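Centrosome-associated zinc finger protein CP190 (Drosophila melanogaster, PDB 6ER1) organises chromatin domains and insulator boundaries when recruited by insulator DNA-binding proteins, and homodimerises through its N-terminal BTB domain, the part contained here. Local coordinates at residues A[45-50]-A[88-93]; A[53-56]-A[61-64]; A[83-88]-A[105-110]; A[96-101]-A[118-123]; A[66-71]-A[76-81]. All coordinates share one frame; numbering follows the deposited sequence.

Interaction 1 (A[45-50]-A[88-93])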
# COMPACT_ATOMS: atom_id res chain seq x y z
N SER A 45 11.90 -21.29 -5.47
CA SER A 45 10.60 -20.86 -4.96
C SER A 45 10.53 -19.32 -5.00
O SER A 45 11.55 -18.63 -5.10
CB SER A 45 10.34 -21.37 -3.55
OG SER A 45 11.22 -20.81 -2.61
N GLN A 46 9.32 -18.80 -5.00
CA GLN A 46 9.08 -17.39 -5.17
C GLN A 46 8.13 -16.86 -4.14
O GLN A 46 7.21 -17.54 -3.70
CB GLN A 46 8.54 -17.12 -6.57
CG GLN A 46 9.50 -17.45 -7.69
CD GLN A 46 8.97 -17.15 -9.06
OE1 GLN A 46 7.75 -17.13 -9.29
NE2 GLN A 46 9.87 -16.94 -10.00
N LEU A 47 8.33 -15.58 -3.83
CA LEU A 47 7.44 -14.83 -2.94
C LEU A 47 7.08 -13.52 -3.66
O LEU A 47 7.98 -12.72 -3.98
CB LEU A 47 8.13 -14.52 -1.62
CG LEU A 47 7.36 -13.75 -0.56
CD1 LEU A 47 6.06 -14.45 -0.19
CD2 LEU A 47 8.19 -13.45 0.66
N LYS A 48 5.80 -13.31 -3.91
CA LYS A 48 5.32 -12.09 -4.60
C LYS A 48 4.86 -11.05 -3.60
O LYS A 48 4.09 -11.37 -2.69
CB LYS A 48 4.20 -12.43 -5.56
CG LYS A 48 4.70 -13.32 -6.67
CD LYS A 48 3.70 -13.72 -7.72
CE LYS A 48 4.43 -14.53 -8.80
NZ LYS A 48 3.56 -14.96 -9.93
N VAL A 49 5.31 -9.81 -3.78
CA VAL A 49 5.11 -8.78 -2.79
C VAL A 49 4.75 -7.47 -3.52
O VAL A 49 4.78 -7.37 -4.75
CB VAL A 49 6.39 -8.61 -1.92
CG1 VAL A 49 6.74 -9.87 -1.18
CG2 VAL A 49 7.58 -8.16 -2.77
N HIS A 50 4.48 -6.45 -2.72
CA HIS A 50 4.24 -5.06 -3.16
C HIS A 50 5.44 -4.22 -2.81
O HIS A 50 5.75 -4.06 -1.63
CB HIS A 50 3.01 -4.48 -2.50
CG HIS A 50 1.76 -5.27 -2.71
ND1 HIS A 50 1.33 -6.22 -1.80
CD2 HIS A 50 0.88 -5.31 -3.74
CE1 HIS A 50 0.23 -6.78 -2.23
NE2 HIS A 50 -0.07 -6.26 -3.41
N PRO A 88 9.72 -14.22 7.34
CA PRO A 88 9.24 -13.57 8.56
C PRO A 88 9.32 -12.01 8.45
O PRO A 88 8.42 -11.36 9.00
CB PRO A 88 10.13 -14.11 9.69
CG PRO A 88 10.89 -15.17 9.10
CD PRO A 88 10.75 -15.25 7.63
N ILE A 89 10.40 -11.54 7.83
CA ILE A 89 10.54 -10.04 7.71
C ILE A 89 9.43 -9.48 6.84
O ILE A 89 8.83 -8.44 7.22
CB ILE A 89 11.93 -9.72 7.24
CG1 ILE A 89 12.92 -10.00 8.36
CG2 ILE A 89 12.02 -8.23 6.85
CD1 ILE A 89 14.36 -9.89 8.00
N VAL A 90 9.15 -10.08 5.71
CA VAL A 90 8.06 -9.59 4.86
C VAL A 90 6.74 -9.68 5.58
O VAL A 90 5.89 -8.75 5.52
CB VAL A 90 8.03 -10.32 3.50
CG1 VAL A 90 6.74 -10.05 2.72
CG2 VAL A 90 9.21 -9.93 2.65
N ASN A 91 6.47 -10.78 6.29
CA ASN A 91 5.22 -10.83 7.02
C ASN A 91 5.09 -9.72 8.09
O ASN A 91 3.99 -9.14 8.30
CB ASN A 91 5.00 -12.21 7.65
CG ASN A 91 4.67 -13.31 6.63
OD1 ASN A 91 4.12 -13.06 5.58
ND2 ASN A 91 4.93 -14.55 7.00
N PHE A 92 6.21 -9.39 8.72
CA PHE A 92 6.29 -8.25 9.64
C PHE A 92 5.95 -6.95 8.90
O PHE A 92 5.15 -6.13 9.43
CB PHE A 92 7.67 -8.14 10.29
CG PHE A 92 7.90 -6.88 11.03
CD1 PHE A 92 7.31 -6.60 12.23
CD2 PHE A 92 8.63 -5.91 10.42
CE1 PHE A 92 7.49 -5.38 12.85
CE2 PHE A 92 8.83 -4.68 11.03
CZ PHE A 92 8.28 -4.42 12.25
N MET A 93 6.49 -6.78 7.71
CA MET A 93 6.20 -5.50 6.99
C MET A 93 4.73 -5.33 6.71
O MET A 93 4.20 -4.19 6.74
CB MET A 93 6.97 -5.43 5.69
CG MET A 93 8.44 -5.35 5.88
SD MET A 93 9.24 -5.68 4.29
CE MET A 93 10.71 -4.98 4.55

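Interaction 2 (A[53-56]-A[61-64])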
# COMPACT_ATOMS: atom_id res chain seq x y z
N VAL A 53 5.06 -1.67 -0.03
CA VAL A 53 5.00 -2.13 1.35
C VAL A 53 6.43 -2.32 1.89
O VAL A 53 6.75 -1.94 3.03
CB VAL A 53 4.21 -3.45 1.44
CG1 VAL A 53 4.25 -3.98 2.85
CG2 VAL A 53 2.75 -3.18 1.04
N LEU A 54 7.27 -2.94 1.08
CA LEU A 54 8.66 -3.18 1.48
C LEU A 54 9.38 -1.83 1.74
O LEU A 54 10.09 -1.61 2.75
CB LEU A 54 9.38 -3.99 0.41
CG LEU A 54 9.20 -5.55 0.54
CD1 LEU A 54 7.81 -6.03 0.79
CD2 LEU A 54 9.74 -6.24 -0.68
N SER A 55 9.08 -0.88 0.88
CA SER A 55 9.76 0.43 0.94
C SER A 55 9.38 1.28 2.17
O SER A 55 10.13 2.16 2.57
CB SER A 55 9.49 1.25 -0.30
OG SER A 55 9.90 0.54 -1.49
N ALA A 56 8.23 0.99 2.78
CA ALA A 56 7.83 1.73 4.00
C ALA A 56 8.79 1.47 5.16
O ALA A 56 8.89 2.30 6.07
CB ALA A 56 6.44 1.34 4.41
N PHE A 61 15.43 -3.53 -0.36
CA PHE A 61 14.91 -4.14 -1.58
C PHE A 61 15.14 -3.22 -2.80
O PHE A 61 15.39 -3.73 -3.88
CB PHE A 61 13.46 -4.55 -1.43
CG PHE A 61 13.24 -5.73 -0.53
CD1 PHE A 61 13.28 -6.99 -1.06
CD2 PHE A 61 13.00 -5.60 0.83
CE1 PHE A 61 13.07 -8.07 -0.27
CE2 PHE A 61 12.82 -6.70 1.64
CZ PHE A 61 12.83 -7.92 1.06
N ASN A 62 15.14 -1.88 -2.59
CA ASN A 62 15.51 -0.95 -3.65
C ASN A 62 16.95 -1.21 -4.14
O ASN A 62 17.21 -1.28 -5.33
CB ASN A 62 15.32 0.53 -3.26
CG ASN A 62 13.86 0.90 -3.05
OD1 ASN A 62 12.99 0.45 -3.78
ND2 ASN A 62 13.61 1.77 -2.08
N VAL A 63 17.85 -1.40 -3.19
CA VAL A 63 19.24 -1.67 -3.58
C VAL A 63 19.39 -3.02 -4.25
O VAL A 63 20.15 -3.13 -5.20
CB VAL A 63 20.24 -1.40 -2.42
CG1 VAL A 63 21.40 -2.37 -2.34
CG2 VAL A 63 20.80 0.01 -2.60
N LEU A 64 18.64 -4.03 -3.77
CA LEU A 64 18.65 -5.35 -4.45
C LEU A 64 18.18 -5.22 -5.92
O LEU A 64 18.78 -5.78 -6.81
CB LEU A 64 17.79 -6.35 -3.69
CG LEU A 64 18.21 -6.75 -2.29
CD1 LEU A 64 17.33 -7.89 -1.79
CD2 LEU A 64 19.69 -7.08 -2.20

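Interaction 3 (A[83-88]-A[105-110])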
# COMPACT_ATOMS: atom_id res chain seq x y z
N ALA A 83 14.76 -17.49 2.32
CA ALA A 83 13.40 -17.48 2.88
C ALA A 83 13.37 -17.52 4.40
O ALA A 83 12.45 -17.02 5.01
CB ALA A 83 12.54 -18.60 2.28
N ASP A 84 14.38 -18.18 5.02
CA ASP A 84 14.39 -18.21 6.48
C ASP A 84 14.30 -16.85 7.21
O ASP A 84 13.74 -16.75 8.28
CB ASP A 84 15.58 -19.03 7.06
CG ASP A 84 16.94 -18.50 6.68
OD1 ASP A 84 17.06 -17.68 5.72
OD2 ASP A 84 17.91 -18.89 7.36
N VAL A 85 14.91 -15.84 6.60
CA VAL A 85 14.81 -14.47 7.12
C VAL A 85 13.79 -13.62 6.33
O VAL A 85 13.07 -12.82 6.97
CB VAL A 85 16.18 -13.75 7.23
CG1 VAL A 85 17.09 -14.50 8.20
CG2 VAL A 85 16.84 -13.56 5.88
N VAL A 86 13.70 -13.86 5.03
CA VAL A 86 12.84 -13.00 4.18
C VAL A 86 11.39 -13.20 4.51
O VAL A 86 10.59 -12.23 4.62
CB VAL A 86 13.11 -13.15 2.70
CG1 VAL A 86 12.07 -12.44 1.84
CG2 VAL A 86 14.54 -12.74 2.37
N VAL A 87 10.95 -14.45 4.67
CA VAL A 87 9.52 -14.67 4.91
C VAL A 87 9.01 -14.06 6.22
O VAL A 87 8.02 -13.28 6.16
CB VAL A 87 9.16 -16.19 4.79
CG1 VAL A 87 7.77 -16.45 5.31
CG2 VAL A 87 9.30 -16.59 3.32
N PRO A 88 9.72 -14.22 7.34
CA PRO A 88 9.24 -13.57 8.56
C PRO A 88 9.32 -12.01 8.45
O PRO A 88 8.42 -11.36 9.00
CB PRO A 88 10.13 -14.11 9.69
CG PRO A 88 10.89 -15.17 9.10
CD PRO A 88 10.75 -15.25 7.63
N TYR A 105 16.80 -15.63 16.27
CA TYR A 105 16.86 -14.22 16.77
C TYR A 105 18.09 -13.61 16.23
O TYR A 105 17.99 -12.44 15.63
CB TYR A 105 16.84 -14.16 18.29
CG TYR A 105 17.04 -12.77 18.82
CD1 TYR A 105 15.97 -11.90 18.80
CD2 TYR A 105 18.23 -12.36 19.32
CE1 TYR A 105 16.13 -10.62 19.30
CE2 TYR A 105 18.40 -11.05 19.83
CZ TYR A 105 17.32 -10.20 19.81
OH TYR A 105 17.52 -8.93 20.33
N GLY A 106 19.28 -14.08 16.44
CA GLY A 106 20.47 -13.41 16.02
C GLY A 106 20.60 -13.28 14.57
O GLY A 106 21.05 -12.18 14.08
N LYS A 107 20.17 -14.18 13.76
CA LYS A 107 20.25 -14.11 12.36
C LYS A 107 19.27 -12.98 11.91
O LYS A 107 19.65 -12.23 10.96
CB LYS A 107 19.83 -15.44 11.70
CG LYS A 107 20.29 -15.55 10.26
CD LYS A 107 20.13 -16.91 9.61
CE LYS A 107 20.60 -16.82 8.17
NZ LYS A 107 20.59 -18.14 7.47
N LEU A 108 18.10 -12.93 12.46
CA LEU A 108 17.13 -11.88 12.09
C LEU A 108 17.71 -10.56 12.49
O LEU A 108 17.55 -9.57 11.66
CB LEU A 108 15.80 -12.13 12.73
CG LEU A 108 15.01 -13.28 12.09
CD1 LEU A 108 13.89 -13.71 13.04
CD2 LEU A 108 14.41 -12.86 10.74
N LEU A 109 18.34 -10.39 13.62
CA LEU A 109 18.95 -9.12 14.04
C LEU A 109 20.04 -8.78 13.12
O LEU A 109 20.10 -7.58 12.64
CB LEU A 109 19.37 -9.19 15.48
CG LEU A 109 19.94 -7.99 16.12
CD1 LEU A 109 19.08 -6.76 15.90
CD2 LEU A 109 20.20 -8.19 17.58
N ARG A 110 20.95 -9.64 12.73
CA ARG A 110 22.00 -9.32 11.79
C ARG A 110 21.40 -8.95 10.43
O ARG A 110 21.96 -8.00 9.78
CB ARG A 110 23.05 -10.45 11.66
CG ARG A 110 23.88 -10.59 12.93
CD ARG A 110 24.93 -11.70 12.82
NE ARG A 110 24.41 -13.05 12.68
CZ ARG A 110 24.07 -13.80 13.73
NH1 ARG A 110 24.20 -13.38 14.96
NH2 ARG A 110 23.65 -15.05 13.47

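Interaction 4 (A[96-101]-A[118-123])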
# COMPACT_ATOMS: atom_id res chain seq x y z
N GLY A 96 3.05 -5.76 11.22
CA GLY A 96 3.61 -5.30 12.47
C GLY A 96 3.99 -6.34 13.49
O GLY A 96 4.51 -5.98 14.54
N THR A 97 3.75 -7.63 13.18
CA THR A 97 4.08 -8.75 14.02
C THR A 97 5.23 -9.52 13.37
O THR A 97 5.21 -9.82 12.17
CB THR A 97 2.87 -9.67 14.18
OG1 THR A 97 1.82 -9.00 14.86
CG2 THR A 97 3.23 -10.90 14.96
N LEU A 98 6.25 -9.82 14.17
CA LEU A 98 7.34 -10.71 13.76
C LEU A 98 7.15 -12.04 14.50
O LEU A 98 7.16 -12.07 15.73
CB LEU A 98 8.70 -10.13 14.14
CG LEU A 98 9.90 -10.95 13.67
CD1 LEU A 98 10.13 -10.85 12.17
CD2 LEU A 98 11.16 -10.63 14.47
N GLU A 99 6.93 -13.11 13.74
CA GLU A 99 6.84 -14.49 14.26
C GLU A 99 8.15 -15.18 13.94
O GLU A 99 8.58 -15.16 12.78
CB GLU A 99 5.71 -15.22 13.56
CG GLU A 99 4.33 -14.71 13.93
CD GLU A 99 3.18 -15.58 13.44
OE1 GLU A 99 3.41 -16.72 13.00
OE2 GLU A 99 2.03 -15.13 13.52
N PHE A 100 8.79 -15.80 14.93
CA PHE A 100 10.12 -16.33 14.75
C PHE A 100 10.40 -17.35 15.82
O PHE A 100 9.93 -17.25 16.94
CB PHE A 100 11.18 -15.22 14.80
CG PHE A 100 11.34 -14.54 16.13
CD1 PHE A 100 10.36 -13.69 16.62
CD2 PHE A 100 12.42 -14.78 16.93
CE1 PHE A 100 10.50 -13.08 17.86
CE2 PHE A 100 12.57 -14.18 18.16
CZ PHE A 100 11.60 -13.32 18.63
N GLU A 101 11.23 -18.33 15.49
CA GLU A 101 11.80 -19.22 16.52
C GLU A 101 12.98 -18.52 17.16
O GLU A 101 13.73 -17.84 16.44
CB GLU A 101 12.13 -20.59 15.95
CG GLU A 101 10.88 -21.35 15.51
CD GLU A 101 11.13 -22.80 15.14
OE1 GLU A 101 10.36 -23.33 14.33
OE2 GLU A 101 12.08 -23.41 15.68
N THR A 118 15.29 0.03 10.52
CA THR A 118 15.22 0.59 11.82
C THR A 118 14.03 0.12 12.65
O THR A 118 14.16 -0.15 13.87
CB THR A 118 15.19 2.15 11.68
OG1 THR A 118 16.33 2.53 10.90
CG2 THR A 118 15.24 2.84 13.03
N VAL A 119 12.85 0.07 12.02
CA VAL A 119 11.66 -0.28 12.79
C VAL A 119 11.77 -1.73 13.35
O VAL A 119 11.29 -1.99 14.43
CB VAL A 119 10.36 -0.07 12.00
CG1 VAL A 119 10.25 -0.96 10.80
CG2 VAL A 119 9.12 -0.10 12.88
N LEU A 120 12.40 -2.60 12.59
CA LEU A 120 12.56 -4.01 13.05
C LEU A 120 13.69 -4.10 14.09
O LEU A 120 13.59 -4.87 15.07
CB LEU A 120 12.82 -4.90 11.84
CG LEU A 120 13.04 -6.39 12.18
CD1 LEU A 120 11.86 -6.90 12.98
CD2 LEU A 120 13.22 -7.08 10.85
N LEU A 121 14.77 -3.35 13.87
CA LEU A 121 15.84 -3.25 14.90
C LEU A 121 15.28 -2.84 16.26
O LEU A 121 15.60 -3.45 17.29
CB LEU A 121 16.92 -2.25 14.47
CG LEU A 121 17.74 -2.74 13.29
CD1 LEU A 121 18.55 -1.66 12.58
CD2 LEU A 121 18.65 -3.87 13.71
N LYS A 122 14.48 -1.79 16.26
CA LYS A 122 13.89 -1.32 17.49
C LYS A 122 13.03 -2.40 18.15
O LYS A 122 13.06 -2.60 19.36
CB LYS A 122 13.09 -0.03 17.20
CG LYS A 122 14.01 1.13 16.93
CD LYS A 122 13.24 2.44 16.82
CE LYS A 122 14.15 3.60 16.46
NZ LYS A 122 13.34 4.74 15.95
N LEU A 123 12.25 -3.11 17.34
CA LEU A 123 11.42 -4.18 17.88
C LEU A 123 12.28 -5.32 18.50
O LEU A 123 11.99 -5.78 19.62
CB LEU A 123 10.51 -4.70 16.79
CG LEU A 123 9.61 -5.87 17.20
CD1 LEU A 123 8.71 -5.51 18.37
CD2 LEU A 123 8.81 -6.36 16.02

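Interaction 5 (A[66-71]-A[76-81])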
# COMPACT_ATOMS: atom_id res chain seq x y z
N GLN A 66 18.51 -2.66 -7.81
CA GLN A 66 19.59 -1.99 -8.53
C GLN A 66 20.82 -2.89 -8.79
O GLN A 66 21.59 -2.60 -9.68
CB GLN A 66 20.06 -0.73 -7.76
CG GLN A 66 19.04 0.37 -7.60
CD GLN A 66 18.66 0.97 -8.92
OE1 GLN A 66 19.52 1.48 -9.63
NE2 GLN A 66 17.39 0.86 -9.28
N THR A 67 21.00 -3.97 -8.03
CA THR A 67 22.29 -4.69 -8.00
C THR A 67 22.25 -6.19 -8.21
O THR A 67 23.32 -6.85 -8.30
CB THR A 67 23.00 -4.46 -6.65
OG1 THR A 67 22.21 -5.01 -5.60
CG2 THR A 67 23.34 -3.00 -6.45
N CYS A 68 21.06 -6.76 -8.24
CA CYS A 68 20.92 -8.21 -8.37
C CYS A 68 20.30 -8.60 -9.70
O CYS A 68 19.63 -7.80 -10.34
CB CYS A 68 20.13 -8.77 -7.20
SG CYS A 68 21.00 -8.66 -5.62
N GLU A 69 20.57 -9.81 -10.12
CA GLU A 69 20.07 -10.31 -11.40
C GLU A 69 18.52 -10.48 -11.40
O GLU A 69 17.90 -10.83 -10.37
CB GLU A 69 20.72 -11.67 -11.69
CG GLU A 69 20.47 -12.22 -13.10
CD GLU A 69 21.00 -13.64 -13.27
OE1 GLU A 69 21.13 -14.09 -14.43
OE2 GLU A 69 21.25 -14.31 -12.25
N ILE A 70 17.91 -10.20 -12.55
CA ILE A 70 16.49 -10.48 -12.77
C ILE A 70 16.41 -11.58 -13.84
O ILE A 70 17.02 -11.47 -14.91
CB ILE A 70 15.75 -9.19 -13.18
CG1 ILE A 70 15.75 -8.21 -11.99
CG2 ILE A 70 14.32 -9.48 -13.62
CD1 ILE A 70 15.60 -6.76 -12.37
N VAL A 71 15.68 -12.65 -13.53
CA VAL A 71 15.47 -13.77 -14.45
C VAL A 71 13.97 -13.99 -14.58
O VAL A 71 13.29 -14.18 -13.58
CB VAL A 71 16.13 -15.07 -13.90
CG1 VAL A 71 15.89 -16.26 -14.82
CG2 VAL A 71 17.61 -14.81 -13.62
N ILE A 76 16.55 -12.18 -8.18
CA ILE A 76 17.30 -13.29 -7.57
C ILE A 76 17.89 -12.82 -6.23
O ILE A 76 18.77 -11.93 -6.17
CB ILE A 76 18.43 -13.77 -8.47
CG1 ILE A 76 17.86 -14.24 -9.82
CG2 ILE A 76 19.23 -14.84 -7.78
CD1 ILE A 76 16.76 -15.29 -9.71
N MET A 77 17.38 -13.37 -5.15
CA MET A 77 17.82 -12.96 -3.82
C MET A 77 19.27 -13.39 -3.56
O MET A 77 19.68 -14.46 -3.98
CB MET A 77 16.93 -13.61 -2.76
CG MET A 77 15.51 -13.05 -2.75
SD MET A 77 15.36 -11.28 -2.44
CE MET A 77 15.43 -10.55 -4.05
N PRO A 78 20.04 -12.56 -2.87
CA PRO A 78 21.38 -12.95 -2.49
C PRO A 78 21.45 -14.16 -1.56
O PRO A 78 20.47 -14.51 -0.88
CB PRO A 78 21.95 -11.71 -1.81
CG PRO A 78 20.91 -10.68 -1.82
CD PRO A 78 19.67 -11.21 -2.40
N ASN A 79 22.60 -14.81 -1.53
CA ASN A 79 22.78 -16.03 -0.72
C ASN A 79 22.52 -15.83 0.76
O ASN A 79 21.99 -16.73 1.41
CB ASN A 79 24.18 -16.57 -0.91
CG ASN A 79 24.40 -17.10 -2.30
OD1 ASN A 79 23.46 -17.47 -3.00
ND2 ASN A 79 25.66 -17.16 -2.71
N GLU A 80 22.81 -14.62 1.26
CA GLU A 80 22.60 -14.34 2.68
C GLU A 80 21.18 -13.90 3.02
O GLU A 80 20.92 -13.60 4.19
CB GLU A 80 23.56 -13.25 3.21
CG GLU A 80 23.31 -11.78 2.78
CD GLU A 80 24.00 -11.43 1.49
OE1 GLU A 80 24.25 -12.36 0.66
OE2 GLU A 80 24.25 -10.23 1.29
N PHE A 81 20.27 -13.88 2.03
CA PHE A 81 18.96 -13.29 2.22
C PHE A 81 17.92 -14.22 1.60
O PHE A 81 17.33 -13.96 0.56
CB PHE A 81 18.95 -11.89 1.58
CG PHE A 81 17.82 -10.99 1.98
CD1 PHE A 81 17.67 -10.58 3.28
CD2 PHE A 81 16.95 -10.48 1.02
CE1 PHE A 81 16.68 -9.68 3.65
CE2 PHE A 81 15.96 -9.57 1.38
CZ PHE A 81 15.81 -9.19 2.70

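Interaction 1 (A[45-50]-A[88-93])
Strand 46-49, an outer strand of the BTB domain sheet in this chain, packs on helix 83-95 through Leu47 and Val49, which both meet Val90. Leu47 and Val49 lie two residues apart on the strand, and their side chains leave the backbone on the face that looks at the helix. Val90 answers with its two methyl groups, one for each partner. Its CG1 lies anti to the backbone N (chi1 167°), which turns this methyl to Val49 CG1, 3.9 Å away. The two valines meet at a slant. Val90 CG2, the other branch, meets Leu47 CD2 end on, tip to tip, at a looser 4.2 Å. With CG anti to the backbone N, chi1 180°, Leu47 CD2 is directed at the helix. This strand-on-helix packing is part of the core of the BTB fold. Phe29 of helix 17-31 also touches Val49 and Val90. Backbone hydrogen bonds join Leu47 to Leu39, and Val49 to Asp36 and Leu37, at and just before the neighbouring strand 37-40. No hydrogen bond links the two segments, so the joint rests on methyl contacts. Pro88, which has no amide hydrogen to give to the preceding turn, marks a kink in the helix. Farther along, Phe92 meets the ring of Trp17 of the second subunit, and Met93 O accepts a hydrogen bond from Trp17 NE1 of that subunit.

Interaction 2 (A[53-56]-A[61-64])
Leu54 and Phe61 both turn CG beside the backbone N and anti to the carbonyl carbon. In Leu54, chi1 -86° and chi2 46° together bring CD2 over the middle of the Phe61 ring. The methyl stands 3.5 Å from the ring centroid, only 9° off the ring normal. This is a CH-pi contact over the face, and the nearest ring atom, Phe61 CG, is 3.5 Å from Leu54 CD2. The rest of the leucine leans to one flank of the ring: Leu54 CG is 3.8 Å from Phe61 CD2. Helices 51-57 and 60-67 follow one another in the BTB fold, and this pair packs the two successive helices together. Strand 37-40 and helix 83-95 supply more apolar neighbours, with Met93 touching both side chains, and Phe61 also meets the ring of Phe81. An alanine in place of Phe61 would probably open a gap beside Leu54 CD2 and take one ring neighbour from Phe81. Nearer the surface, Ser55 OG and Asn62 OD1 approach to 3.8 Å without a hydrogen bond. Each polar end has partners outside the pair. Ser55 OG bonds to Arg51 O. Asn62 ND2 bonds to Asp59 OD1 and to Tyr34 OH of the second subunit, so this side of the contact meets the dimer interface.

Interaction 3 (A[83-88]-A[105-110])
Val85 and Leu108 form the tight inner part of a helix-helix crossing in the BTB domain. Helices 83-88 and 105-110 cross at -72°, with their axes 10.1 Å apart. The two side chains slide past each other in opposite directions. Leu108 CD2 lies against the valine, 4.0 Å from both Val85 CA and Val85 CB. The inner face goes on to strand 97-101, where Phe100 touches Leu108. Toward the outer side, Lys107 runs across Val85 at about a right angle, its CG 3.9 Å from Val85 CG1. Beyond that the contact becomes thin and polar. The extended lysine chain carries NZ to Asp84, and a salt bridge joins Lys107 NZ to Asp84 OD2 at 2.8 Å. Lys107 has two conformers, and the bridge described is that of one of them. Asp84 CG lies between the backbone N and the carbonyl carbon (chi1 60°), and this places OD1 near Val85 N, from which it accepts a weak hydrogen bond. A leucine in place of Asp84 would probably leave the Lys107 ammonium without its charged mate and free to swing toward solvent. In the bridge, Asp84 OD2 receives Lys107 NZ on its syn lone pair, the side of OD1.

Interaction 4 (A[96-101]-A[118-123])
Strand 97-101 runs past segment 118-123 of helix 118-124 with its closest approach at Leu98 and Leu120, whose CA atoms are 8.5 Å apart. Just before the strand, Gly96 leaves the preceding helix with positive phi (83°) and turns the chain into it. Leu98 then carries the contact from the strand side. Its CG lies anti to the backbone N at chi1 -176°, and this extension sends CD2 to Leu120 CD1, 4.1 Å away. The two leucines cross at about a right angle. One turn farther along the helix, Leu123 reaches lower on the same side chain, with CD2 4.2 Å from Leu98 CB. Leu98 is therefore touched near both its root and its tip. Phe92 of helix 83-95 also packs on Leu98 and Leu123, while Ile89 of that helix packs on Leu120. Along its backbone the strand pairs antiparallel with a strand of the second subunit, as in the swapped dimers of the BTB family. Leu123 in turn packs on Lys13 of that subunit. The strand's backbone thus serves the dimer, whereas Leu98 binds it to its own subunit by apolar packing alone, with no polar bond between the two segments.

Interaction 5 (A[66-71]-A[76-81])
Ile76 docks on Glu69 and Val71 at the edge of the BTB sheet, where strands 70-71 and 74-76 form a short antiparallel hairpin. The backbone fixes the pairing first. Ile76 N donates to Glu69 O at 2.9 Å, and the bond is nearly straight, with 170° at the hydrogen. The Ile76 side chain then grows out beside this bond. Its CB lies 3.5 Å from Glu69 O, on the flank of the bonded carbonyl. The next atom, CG1, sits beside the backbone N (chi1 -59°), which keeps it near that same oxygen. From there CG1 also meets Val71 CG2 at 3.9 Å. The tip, CD1, bends round to the same valine methyl and stays 4.0 Å from Val71 CG2. Ile76 thus meets an oxygen at its root and a methyl at its end, and crosses Val71 at a slant. The Glu69 side chain runs alongside it, pointing the same way, but this residue has two conformers and the contact at its carboxylate is loose. On the other side of the hairpin bond, Cys68, where the chain leaves helix 60-67, brings CB to 3.6 Å from Ile76 O. Leu64, one turn back in that helix, packs on Met77 and Pro78. The loop then turns toward helix 83-95 through a type I turn from Pro78 to Phe81. At the start of this turn the ring of Pro78 offers its CG to Cys68 SG, 4.3 Å away.

In the fold
From the N terminus, the first contact to open is interaction 1, at 45-50, and it closes a long loop at 88-93. Two short loops nest inside it in series. Interaction 2 joins helices 51-57 and 60-67. Interaction 5 closes the 70-76 hairpin and ties the chain leaving helix 60-67 to the loop that follows the hairpin. Interaction 3 opens at 83-88, before interaction 1 has closed, so the two cross and share Pro88. Interaction 4 opens after interaction 1 has closed and crosses interaction 3. Helix 83-95 is the hub: the sheet and helix 51-57 pack on it, as do helices 105-115 and 118-124. Interactions 1, 2 and 4 also touch the second subunit.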